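Local structure of uricase (Bacillus fastidiosus, 4R8X) at residues D[234-238]-D[239-243]. The protein catalyses the oxidation of urate by molecular oxygen, the first step in the conversion of urate to (S)-allantoin. Sequence-based numbering, arbitrary orientation.
Sequences SVFHT and LDNKS
The Phe236 ring presents its edge to Asn241: CE1 lies 3.9 Å from ND2, with the amide nitrogen close to the ring plane and the two flat groups turned 31° from each other. With CG anti to the backbone N (chi1 -165°), Phe236 brings its ring edge back toward the loop although its CB points away. Beside this edge sits a water that accepts a hydrogen bond from Asn241 ND2 at 2.8 Å. The same water donates to Phe236 O and, at 2.7 Å, to Leu239 O, bridging the last helical turn to the loop. Phe236 O also accepts a hydrogen bond from Lys173 NZ. Helix 225-238 closes with Leu239 N donating to Val235 O, 2.9 Å away and fairly straight at 164°; Leu239 then leaves helical geometry. Its CB touches Val235 CG1 at 4.2 Å, and both side chains continue onto helix 244-258, Leu239 against His250 and Val235 against Ile251 and Thr254. Asn241 also lies next to Phe179, a predicted urate-binding residue. Its hydrogen bond to the water limits how far the amide can rotate, and because that water spends both its protons on backbone carbonyls, one on the helix and one just past it, while accepting from ND2, it ties the helix end to the loop.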
# COMPACT_ATOMS: atom_id res chain seq x y z
N SER D 234 14.70 -12.71 -21.91
CA SER D 234 15.34 -12.99 -23.19
C SER D 234 14.32 -13.42 -24.24
O SER D 234 14.37 -12.98 -25.39
CB SER D 234 16.42 -14.07 -23.04
OG SER D 234 17.46 -13.60 -22.20
N VAL D 235 13.38 -14.27 -23.84
CA VAL D 235 12.33 -14.71 -24.74
C VAL D 235 11.41 -13.54 -25.10
O VAL D 235 11.06 -13.36 -26.26
CB VAL D 235 11.54 -15.89 -24.15
CG1 VAL D 235 10.33 -16.24 -25.03
CG2 VAL D 235 12.47 -17.10 -23.99
N PHE D 236 11.05 -12.72 -24.11
CA PHE D 236 10.23 -11.53 -24.36
C PHE D 236 10.91 -10.62 -25.39
O PHE D 236 10.28 -10.12 -26.33
CB PHE D 236 10.00 -10.78 -23.03
CG PHE D 236 8.90 -9.75 -23.07
CD1 PHE D 236 7.85 -9.83 -23.98
CD2 PHE D 236 8.91 -8.69 -22.16
CE1 PHE D 236 6.84 -8.87 -23.99
CE2 PHE D 236 7.90 -7.73 -22.16
CZ PHE D 236 6.87 -7.81 -23.08
N HIS D 237 12.23 -10.46 -25.25
CA HIS D 237 13.02 -9.63 -26.17
C HIS D 237 13.03 -10.16 -27.60
O HIS D 237 12.84 -9.39 -28.54
CB HIS D 237 14.45 -9.51 -25.63
CG HIS D 237 15.44 -8.92 -26.59
ND1 HIS D 237 15.79 -7.58 -26.58
CD2 HIS D 237 16.19 -9.49 -27.56
CE1 HIS D 237 16.70 -7.36 -27.51
NE2 HIS D 237 16.96 -8.50 -28.11
N THR D 238 13.21 -11.46 -27.75
CA THR D 238 13.44 -12.06 -29.07
C THR D 238 12.17 -12.46 -29.82
O THR D 238 12.05 -12.24 -31.02
CB THR D 238 14.38 -13.28 -28.93
OG1 THR D 238 15.67 -12.84 -28.49
CG2 THR D 238 14.52 -14.02 -30.26
N LEU D 239 11.22 -13.04 -29.10
CA LEU D 239 10.01 -13.58 -29.71
C LEU D 239 9.08 -12.48 -30.21
O LEU D 239 8.87 -11.47 -29.53
CB LEU D 239 9.26 -14.46 -28.69
CG LEU D 239 7.96 -15.14 -29.13
CD1 LEU D 239 8.24 -16.29 -30.08
CD2 LEU D 239 7.18 -15.62 -27.91
N ASP D 240 8.53 -12.67 -31.41
CA ASP D 240 7.43 -11.85 -31.87
C ASP D 240 6.16 -12.50 -31.35
O ASP D 240 5.58 -13.37 -32.00
CB ASP D 240 7.42 -11.76 -33.40
CG ASP D 240 8.70 -11.15 -33.96
OD1 ASP D 240 9.12 -10.09 -33.45
OD2 ASP D 240 9.29 -11.74 -34.89
N ASN D 241 5.74 -12.11 -30.16
CA ASN D 241 4.61 -12.76 -29.52
C ASN D 241 3.29 -12.33 -30.16
O ASN D 241 3.18 -11.23 -30.69
CB ASN D 241 4.60 -12.50 -28.01
CG ASN D 241 4.21 -11.07 -27.68
OD1 ASN D 241 3.04 -10.70 -27.79
ND2 ASN D 241 5.19 -10.27 -27.25
N LYS D 242 2.31 -13.22 -30.09
CA LYS D 242 1.00 -12.99 -30.69
C LYS D 242 -0.02 -12.67 -29.60
O LYS D 242 -1.17 -12.32 -29.88
CB LYS D 242 0.55 -14.23 -31.46
CG LYS D 242 1.47 -14.62 -32.61
CD LYS D 242 1.15 -16.04 -33.08
CE LYS D 242 2.15 -16.52 -34.13
NZ LYS D 242 2.06 -17.99 -34.31
N SER D 243 0.41 -12.83 -28.35
CA SER D 243 -0.41 -12.57 -27.18
C SER D 243 0.44 -12.89 -25.97
O SER D 243 1.52 -13.47 -26.10
CB SER D 243 -1.65 -13.46 -27.15
OG SER D 243 -1.28 -14.83 -27.19
O HOH W 1 7.81 -11.35 -27.07
O HOH W 2 10.82 -9.34 -31.33